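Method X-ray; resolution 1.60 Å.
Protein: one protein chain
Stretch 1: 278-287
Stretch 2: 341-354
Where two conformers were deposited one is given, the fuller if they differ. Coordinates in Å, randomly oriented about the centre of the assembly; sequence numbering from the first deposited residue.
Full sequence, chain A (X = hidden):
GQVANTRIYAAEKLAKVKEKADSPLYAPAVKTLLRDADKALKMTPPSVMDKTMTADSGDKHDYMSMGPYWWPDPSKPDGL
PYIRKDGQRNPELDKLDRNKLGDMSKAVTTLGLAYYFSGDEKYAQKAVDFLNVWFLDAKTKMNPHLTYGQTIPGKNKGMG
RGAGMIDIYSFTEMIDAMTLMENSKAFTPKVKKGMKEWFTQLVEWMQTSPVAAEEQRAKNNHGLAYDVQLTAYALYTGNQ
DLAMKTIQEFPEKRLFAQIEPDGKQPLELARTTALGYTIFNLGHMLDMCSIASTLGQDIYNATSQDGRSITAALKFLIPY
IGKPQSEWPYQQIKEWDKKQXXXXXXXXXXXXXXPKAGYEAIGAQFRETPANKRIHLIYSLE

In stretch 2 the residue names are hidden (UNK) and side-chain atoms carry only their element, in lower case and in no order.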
ATOM      1  N   THR A 278      11.756  -7.416  -3.482  1.00  7.50           N
ATOM      2  CA  THR A 278      11.324  -8.062  -4.733  1.00  6.48           C
ATOM      3  C   THR A 278       9.797  -8.268  -4.659  1.00  7.75           C
ATOM      4  O   THR A 278       9.056  -7.977  -5.607  1.00  8.09           O
ATOM      5  CB  THR A 278      12.020  -9.405  -4.920  1.00  5.93           C
ATOM      6  OG1 THR A 278      13.411  -9.195  -5.239  1.00  7.09           O
ATOM      7  CG2 THR A 278      11.362 -10.244  -6.044  1.00  8.48           C
ATOM      8  N   ILE A 279       9.332  -8.767  -3.533  1.00  7.94           N
ATOM      9  CA  ILE A 279       7.888  -9.013  -3.332  1.00  5.61           C
ATOM     10  C   ILE A 279       7.057  -7.709  -3.214  1.00  6.87           C
ATOM     11  O   ILE A 279       5.988  -7.612  -3.759  1.00  7.49           O
ATOM     12  CB  ILE A 279       7.677  -9.935  -2.083  1.00  6.31           C
ATOM     13  CG1 ILE A 279       8.230 -11.326  -2.378  1.00  9.97           C
ATOM     14  CG2 ILE A 279       6.191  -9.964  -1.652  1.00  7.43           C
ATOM     15  CD1 ILE A 279       8.316 -12.238  -1.145  1.00 11.39           C
ATOM     16  N   PHE A 280       7.583  -6.741  -2.481  1.00  6.12           N
ATOM     17  CA  PHE A 280       6.969  -5.408  -2.326  1.00  7.08           C
ATOM     18  C   PHE A 280       6.698  -4.812  -3.698  1.00  7.53           C
ATOM     19  O   PHE A 280       5.565  -4.380  -3.992  1.00  6.68           O
ATOM     20  CB  PHE A 280       7.968  -4.551  -1.558  1.00  8.27           C
ATOM     21  CG  PHE A 280       7.456  -3.202  -1.035  1.00  7.89           C
ATOM     22  CD1 PHE A 280       6.471  -3.122  -0.071  1.00  8.93           C
ATOM     23  CD2 PHE A 280       8.067  -2.023  -1.453  1.00  8.67           C
ATOM     24  CE1 PHE A 280       6.095  -1.882   0.465  1.00 11.35           C
ATOM     25  CE2 PHE A 280       7.694  -0.801  -0.941  1.00  8.42           C
ATOM     26  CZ  PHE A 280       6.720  -0.726   0.017  1.00  8.06           C
ATOM     27  N   ASN A 281       7.697  -4.836  -4.568  1.00  8.09           N
ATOM     28  CA  ASN A 281       7.557  -4.233  -5.898  1.00  6.35           C
ATOM     29  C   ASN A 281       6.615  -5.054  -6.768  1.00  7.73           C
ATOM     30  O   ASN A 281       5.786  -4.501  -7.438  1.00  8.61           O
ATOM     31  CB  ASN A 281       8.934  -4.054  -6.561  1.00  6.80           C
ATOM     32  CG  ASN A 281       9.040  -2.835  -7.432  1.00  7.27           C
ATOM     33  OD1 ASN A 281       8.307  -1.856  -7.280  1.00  8.24           O
ATOM     34  ND2 ASN A 281      10.041  -2.838  -8.317  1.00  6.42           N
ATOM     35  N   LEU A 282       6.742  -6.381  -6.726  1.00  7.06           N
ATOM     36  CA  LEU A 282       5.817  -7.243  -7.482  1.00  6.97           C
ATOM     37  C   LEU A 282       4.365  -7.032  -7.043  1.00  7.71           C
ATOM     38  O   LEU A 282       3.444  -7.000  -7.888  1.00  7.59           O
ATOM     39  CB  LEU A 282       6.198  -8.724  -7.340  1.00  6.71           C
ATOM     40  CG  LEU A 282       7.062  -9.310  -8.431  1.00 11.17           C
ATOM     41  CD1 LEU A 282       7.673 -10.637  -7.945  1.00 11.81           C
ATOM     42  CD2 LEU A 282       6.220  -9.446  -9.753  1.00 10.67           C
ATOM     43  N   GLY A 283       4.130  -6.905  -5.741  1.00  7.93           N
ATOM     44  CA  GLY A 283       2.761  -6.655  -5.252  1.00  7.52           C
ATOM     45  C   GLY A 283       2.194  -5.319  -5.772  1.00  6.98           C
ATOM     46  O   GLY A 283       1.016  -5.223  -6.107  1.00  8.87           O
ATOM     47  N   HIS A 284       3.035  -4.308  -5.859  1.00  6.51           N
ATOM     48  CA  HIS A 284       2.637  -3.011  -6.379  1.00  6.64           C
ATOM     49  C   HIS A 284       2.411  -3.064  -7.899  1.00  7.00           C
ATOM     50  O   HIS A 284       1.512  -2.386  -8.435  1.00  7.87           O
ATOM     51  CB  HIS A 284       3.626  -1.939  -5.997  1.00  6.46           C
ATOM     52  CG  HIS A 284       3.737  -1.762  -4.524  1.00  9.18           C
ATOM     53  ND1 HIS A 284       4.838  -1.174  -3.933  1.00  7.60           N
ATOM     54  CD2 HIS A 284       2.925  -2.164  -3.517  1.00  8.28           C
ATOM     55  CE1 HIS A 284       4.667  -1.188  -2.617  1.00  8.88           C
ATOM     56  NE2 HIS A 284       3.511  -1.765  -2.338  1.00  9.01           N
HETATM   57  N   MSE A 285       3.204  -3.886  -8.587  1.00  6.67           N
HETATM   58  CA  MSE A 285       2.961  -4.156 -10.003  1.00  7.23           C
HETATM   59  C   MSE A 285       1.562  -4.750 -10.188  1.00  8.14           C
HETATM   60  O   MSE A 285       0.829  -4.347 -11.068  1.00  7.55           O
HETATM   61  CB  MSE A 285       3.993  -5.107 -10.599  1.00  6.62           C
HETATM   62  CG  MSE A 285       5.400  -4.517 -10.632  1.00  8.23           C
HETATM   63 SE   MSE A 285       6.698  -5.836 -11.131  0.75  4.82          SE
HETATM   64  CE  MSE A 285       8.332  -4.815 -10.865  1.00 13.46           C
ATOM     65  N   LEU A 286       1.233  -5.733  -9.370  1.00  7.62           N
ATOM     66  CA  LEU A 286      -0.079  -6.379  -9.414  1.00  6.86           C
ATOM     67  C   LEU A 286      -1.214  -5.463  -9.024  1.00  6.99           C
ATOM     68  O   LEU A 286      -2.305  -5.552  -9.583  1.00  7.95           O
ATOM     69  CB  LEU A 286      -0.074  -7.689  -8.632  1.00  7.39           C
ATOM     70  CG  LEU A 286       0.866  -8.776  -9.172  1.00  7.27           C
ATOM     71  CD1 LEU A 286       1.075  -9.962  -8.209  1.00  9.51           C
ATOM     72  CD2 LEU A 286       0.307  -9.349 -10.488  1.00 13.05           C
ATOM     73  N   ASP A 287      -0.970  -4.550  -8.082  1.00  5.98           N
ATOM     74  CA  ASP A 287      -1.950  -3.510  -7.791  1.00  6.07           C
ATOM     75  C   ASP A 287      -2.215  -2.659  -9.041  1.00  7.50           C
ATOM     76  O   ASP A 287      -3.359  -2.389  -9.354  1.00  8.27           O
ATOM     77  CB  ASP A 287      -1.434  -2.562  -6.681  1.00  5.99           C
ATOM     78  CG  ASP A 287      -1.489  -3.177  -5.294  1.00  8.31           C
ATOM     79  OD1 ASP A 287      -2.211  -4.152  -5.024  1.00  8.75           O
ATOM     80  OD2 ASP A 287      -0.722  -2.664  -4.439  1.00 11.27           O
ATOM     81  N   UNK A 341       5.652 -16.778   2.866  1.00  8.15           N
ATOM     82  CA  UNK A 341       4.201 -16.795   2.846  1.00  8.79           C
ATOM     83  C   UNK A 341       3.639 -15.733   1.896  1.00 10.51           C
ATOM     84  O   UNK A 341       2.769 -16.023   1.075  1.00  9.42           O
ATOM     85  c   UNK A 341       3.639 -16.617   4.254  1.00  9.41           C
ATOM     86  c   UNK A 341       1.500 -16.482   5.629  1.00 28.44           C
ATOM     87  o   UNK A 341       0.317 -16.866   5.818  1.00 24.03           O
ATOM     88  c   UNK A 341       2.128 -16.638   4.243  1.00 16.83           C
ATOM     89  o   UNK A 341       2.193 -15.950   6.512  1.00 29.94           O
ATOM     90  N   UNK A 342       4.138 -14.518   1.973  1.00 10.79           N
ATOM     91  CA  UNK A 342       3.720 -13.443   1.069  1.00 10.84           C
ATOM     92  C   UNK A 342       3.913 -13.799  -0.403  1.00 10.42           C
ATOM     93  O   UNK A 342       3.051 -13.503  -1.230  1.00  9.62           O
ATOM     94  c   UNK A 342       4.626 -10.089   2.908  1.00 17.36           C
ATOM     95  o   UNK A 342       4.887  -9.716   4.068  1.00 23.37           O
ATOM     96  o   UNK A 342       4.842  -9.371   1.921  1.00 21.85           O
ATOM     97  c   UNK A 342       4.019 -11.521   2.686  1.00 14.73           C
ATOM     98  c   UNK A 342       4.456 -12.149   1.384  1.00 10.53           C
ATOM     99  N   UNK A 343       5.031 -14.454  -0.719  1.00  8.88           N
ATOM    100  CA  UNK A 343       5.288 -14.906  -2.085  1.00  8.28           C
ATOM    101  C   UNK A 343       4.172 -15.822  -2.604  1.00  7.75           C
ATOM    102  O   UNK A 343       3.808 -15.761  -3.756  1.00  9.37           O
ATOM    103  c   UNK A 343       6.646 -15.593  -2.158  1.00  7.57           C
ATOM    104  N   UNK A 344       3.671 -16.720  -1.738  1.00  9.29           N
ATOM    105  CA  UNK A 344       2.594 -17.623  -2.108  1.00  8.48           C
ATOM    106  C   UNK A 344       1.299 -16.857  -2.472  1.00  9.24           C
ATOM    107  O   UNK A 344       0.502 -17.326  -3.327  1.00  9.97           O
ATOM    108  s   UNK A 344       3.646 -19.772  -0.643  1.00 11.18           S
ATOM    109  c   UNK A 344       2.309 -18.582  -0.943  1.00 10.73           C
ATOM    110  N   UNK A 345       1.082 -15.702  -1.821  1.00  9.09           N
ATOM    111  CA  UNK A 345      -0.058 -14.851  -2.142  1.00 10.74           C
ATOM    112  C   UNK A 345       0.199 -13.955  -3.356  1.00 10.07           C
ATOM    113  O   UNK A 345      -0.735 -13.636  -4.079  1.00 10.05           O
ATOM    114  c   UNK A 345      -3.601 -15.239  -0.914  1.00 11.40           C
ATOM    115  c   UNK A 345      -4.940 -16.812   0.327  1.00  9.78           C
ATOM    116  c   UNK A 345      -0.602 -15.659   1.068  1.00 12.92           C
ATOM    117  n   UNK A 345      -1.513 -16.526   1.636  1.00 11.43           N
ATOM    118  c   UNK A 345      -3.921 -17.079   1.187  1.00 11.42           C
ATOM    119  c   UNK A 345      -4.791 -15.903  -0.709  1.00  9.51           C
ATOM    120  c   UNK A 345      -2.705 -16.421   0.977  1.00 10.66           C
ATOM    121  c   UNK A 345      -2.526 -15.509  -0.067  1.00  9.49           C
ATOM    122  c   UNK A 345      -1.165 -15.025   0.017  1.00 11.99           C
ATOM    123  c   UNK A 345      -0.523 -14.080  -0.906  1.00 11.10           C
ATOM    124  N   UNK A 346       1.451 -13.586  -3.633  1.00  9.00           N
ATOM    125  CA  UNK A 346       1.774 -13.031  -4.941  1.00  8.16           C
ATOM    126  C   UNK A 346       1.301 -13.990  -6.042  1.00  8.84           C
ATOM    127  O   UNK A 346       0.744 -13.540  -7.061  1.00  9.02           O
ATOM    128  c   UNK A 346       3.303 -12.705  -5.053  1.00  8.71           C
ATOM    129  c   UNK A 346       3.052 -10.134  -4.458  1.00  9.57           C
ATOM    130  c   UNK A 346       3.683 -11.529  -4.122  1.00  8.27           C
ATOM    131  c   UNK A 346       3.748 -12.414  -6.490  1.00  9.56           C
ATOM    132  N   UNK A 347       1.555 -15.297  -5.861  1.00  9.33           N
ATOM    133  CA  UNK A 347       1.184 -16.286  -6.857  1.00 10.49           C
ATOM    134  C   UNK A 347      -0.333 -16.428  -7.039  1.00  8.63           C
ATOM    135  O   UNK A 347      -0.810 -16.495  -8.158  1.00 10.00           O
ATOM    136  c   UNK A 347       3.327 -17.690  -6.697  1.00 12.67           C
ATOM    137  c   UNK A 347       3.767 -19.121  -6.487  1.00 14.90           C
ATOM    138  c   UNK A 347       1.816 -17.638  -6.549  1.00  8.41           C
ATOM    139  c   UNK A 347       3.815 -17.175  -8.059  1.00 16.47           C
ATOM    140  N   UNK A 348      -1.083 -16.391  -5.938  1.00  9.79           N
ATOM    141  CA  UNK A 348      -2.558 -16.304  -6.019  1.00  9.62           C
ATOM    142  C   UNK A 348      -3.016 -15.122  -6.858  1.00 11.33           C
ATOM    143  O   UNK A 348      -3.849 -15.256  -7.748  1.00 11.42           O
ATOM    144  c   UNK A 348      -3.118 -16.154  -4.607  1.00  9.50           C
ATOM    145  n   UNK A 348      -5.469 -18.172  -4.275  1.00 10.71           N
ATOM    146  c   UNK A 348      -4.601 -15.835  -4.494  1.00 10.16           C
ATOM    147  c   UNK A 348      -6.188 -18.505  -3.195  1.00 13.16           C
ATOM    148  n   UNK A 348      -7.082 -17.693  -2.650  1.00 11.87           N
ATOM    149  c   UNK A 348      -5.551 -16.921  -5.023  1.00 12.65           C
ATOM    150  n   UNK A 348      -5.994 -19.678  -2.634  1.00 12.99           N
ATOM    151  N   UNK A 349      -2.436 -13.961  -6.595  1.00  9.12           N
ATOM    152  CA  UNK A 349      -2.841 -12.747  -7.281  0.70 10.31           C
ATOM    153  C   UNK A 349      -2.489 -12.801  -8.754  1.00 10.88           C
ATOM    154  O   UNK A 349      -3.294 -12.396  -9.609  1.00 10.23           O
ATOM    155  n   UNK A 349      -1.849  -9.159  -4.784  0.70 15.43           N
ATOM    156  c   UNK A 349      -2.729 -11.421  -5.149  0.70  7.89           C
ATOM    157  c   UNK A 349      -1.070  -8.185  -4.269  0.70 11.95           C
ATOM    158  c   UNK A 349      -1.859 -10.527  -4.302  0.70 19.90           C
ATOM    159  n   UNK A 349      -1.161  -6.993  -4.791  0.70 12.67           N
ATOM    160  n   UNK A 349      -0.241  -8.396  -3.221  0.70 14.50           N
ATOM    161  c   UNK A 349      -2.226 -11.546  -6.576  0.70  9.86           C
ATOM    162  N   UNK A 350      -1.300 -13.290  -9.069  1.00 10.01           N
ATOM    163  CA  UNK A 350      -0.863 -13.423 -10.479  1.00 10.78           C
ATOM    164  C   UNK A 350      -1.764 -14.384 -11.267  1.00  9.77           C
ATOM    165  O   UNK A 350      -1.995 -14.194 -12.468  1.00  9.81           O
ATOM    166  c   UNK A 350       0.625 -13.897 -10.542  1.00 10.12           C
ATOM    167  N   UNK A 351      -2.250 -15.411 -10.581  1.00 10.41           N
ATOM    168  CA  UNK A 351      -3.100 -16.430 -11.194  1.00 10.55           C
ATOM    169  C   UNK A 351      -4.398 -15.836 -11.723  1.00 10.82           C
ATOM    170  O   UNK A 351      -5.020 -16.415 -12.599  1.00 13.63           O
ATOM    171  o   UNK A 351      -4.438 -17.277  -9.311  1.00 11.92           O
ATOM    172  c   UNK A 351      -3.368 -17.574 -10.212  1.00  9.54           C
ATOM    173  N   UNK A 352      -4.821 -14.676 -11.222  1.00 10.67           N
ATOM    174  CA  UNK A 352      -6.014 -14.004 -11.734  1.00  9.36           C
ATOM    175  C   UNK A 352      -5.780 -13.519 -13.172  1.00 12.64           C
ATOM    176  O   UNK A 352      -6.730 -13.432 -13.952  1.00 14.32           O
ATOM    177  c   UNK A 352      -6.414 -12.783 -10.920  1.00 12.10           C
ATOM    178  c   UNK A 352      -7.162 -14.502  -7.601  1.00 16.11           C
ATOM    179  c   UNK A 352      -6.733 -13.050  -9.474  1.00 13.66           C
ATOM    180  c   UNK A 352      -7.401 -13.437  -6.783  1.00 14.81           C
ATOM    181  c   UNK A 352      -6.829 -14.325  -8.938  1.00 14.27           C
ATOM    182  c   UNK A 352      -7.319 -12.158  -7.281  1.00 18.94           C
ATOM    183  c   UNK A 352      -6.998 -11.965  -8.643  1.00 12.77           C
ATOM    184  N   UNK A 353      -4.533 -13.172 -13.489  1.00 10.87           N
ATOM    185  CA  UNK A 353      -4.172 -12.603 -14.800  1.00 10.64           C
ATOM    186  C   UNK A 353      -3.668 -13.668 -15.768  1.00 12.07           C
ATOM    187  O   UNK A 353      -3.782 -13.473 -16.995  1.00 14.39           O
ATOM    188  c   UNK A 353      -4.558  -8.218 -12.289  1.00 14.19           C
ATOM    189  c   UNK A 353      -4.791  -8.279 -13.654  1.00 13.66           C
ATOM    190  c   UNK A 353      -3.863  -9.244 -11.674  1.00 12.98           C
ATOM    191  c   UNK A 353      -3.551 -10.352 -13.826  1.00  8.67           C
ATOM    192  c   UNK A 353      -3.332 -10.295 -12.443  1.00 11.91           C
ATOM    193  c   UNK A 353      -3.090 -11.526 -14.624  1.00  8.37           C
ATOM    194  c   UNK A 353      -4.291  -9.337 -14.408  1.00 12.69           C
ATOM    195  N   UNK A 354      -3.098 -14.744 -15.247  1.00 12.29           N
ATOM    196  CA  UNK A 354      -2.551 -15.814 -16.098  1.00 12.84           C
ATOM    197  C   UNK A 354      -2.925 -17.161 -15.488  1.00 13.01           C
ATOM    198  O   UNK A 354      -2.091 -17.845 -14.942  1.00 12.68           O
ATOM    199  c   UNK A 354      -1.035 -15.661 -16.251  1.00 13.29           C
ATOM    200  o   UNK A 354       0.805 -16.513 -17.491  1.00 16.58           O
ATOM    201  c   UNK A 354      -0.436 -16.566 -17.325  1.00 18.80           C
ATOM    202  o   UNK A 354      -1.172 -17.329 -17.982  1.00 15.43           O
TER

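Position 341 carries three carbons in a row, the third bearing two oxygens: Glu-341. Its CA-to-CB bond points away from stretch 1, and one of its oxygens is hydrogen-bonded elsewhere in the structure. Position 342 has the same atoms, three carbons and a terminal pair of oxygens, but starts toward stretch 1; one oxygen lies 3.9 Å from Ile-279 CG2. It is Glu-342. Its place at the partly exposed margin suits a charged side chain: OE1 comes up against the methyl CG2 of Ile-279 without a polar partner on stretch 1, while the other oxygen, OE2, is hydrogen-bonded to a residue just outside the stretches.

Position 343 has a single carbon, its CB, 3.9 Å from Ile-279 CD1: Ala-343. The small methyl group fits where the two backbones come near, with 6.6 Å between Ile-279 CA and Ala-343 CA. At 344 one carbon is followed by sulfur: Cys-344, buried and out of reach of stretch 1. Position 345 bears a carbon and then fused five- and six-membered rings with eight carbons and one nitrogen, which only Trp-345 can supply; its ring nitrogen is hydrogen-bonded elsewhere in the structure.

Position 346 has four carbons, forked at the first, with one arm two carbons long. The end of that arm lies 3.6 Å from Gly-283 CA. This is Ile-346, a knob seated among Ile-279, Leu-282, Gly-283 and Leu-286. Its CD1 occupies space beside the glycine, while CG1 packs 3.9 Å from Ile-279 CG2 and CG2 lies 4.0 Å from Leu-286 CD1.

Position 347 also has four carbons, but forks at the second: Leu-347, buried and without contact to stretch 1. At 348, three carbons, a nitrogen and a carbon carrying two more nitrogens identify Arg-348, whose guanidinium nitrogens are all hydrogen-bonded elsewhere in the structure.

Position 349 repeats that pattern but points toward stretch 1, one terminal nitrogen lying 3.0 Å from Asp-287 OD1. It is Arg-349, long enough to bring its NH2 into a salt bridge with Asp-287, which approaches at the edge of the guanidinium. Its CB also packs 4.0 Å from Leu-286 CD1.

Position 350 has one carbon, and its backbone N lies 4.2 Å from Leu-286 CD1: Ala-350. At 351 a carbon and an oxygen make Ser-351; its OG donates a hydrogen bond to Arg-348 O at 2.6 Å, turning the hydroxyl back onto its own backbone. Position 352 has one carbon and a six-carbon ring, Phe-352, beyond reach of stretch 1. Position 353 has one carbon and a six-carbon ring that packs against Leu-286: Phe-353, its CD2 4.2 Å from Leu-286 CD2. Position 354, two carbons with two oxygens on the second, is Asp-354, also out of reach.

The helices run in nearly the same direction, crossing at 23° with axes 10.3 Å apart at closest approach. Ile-346 fills the hollow beside Gly-283, Ile-279 and Leu-286 extend the apolar packing, and the Asp-287 to Arg-349 salt bridge adds a charged link.

Stretch 2, residues 341-354: EEACWILRRASFFD
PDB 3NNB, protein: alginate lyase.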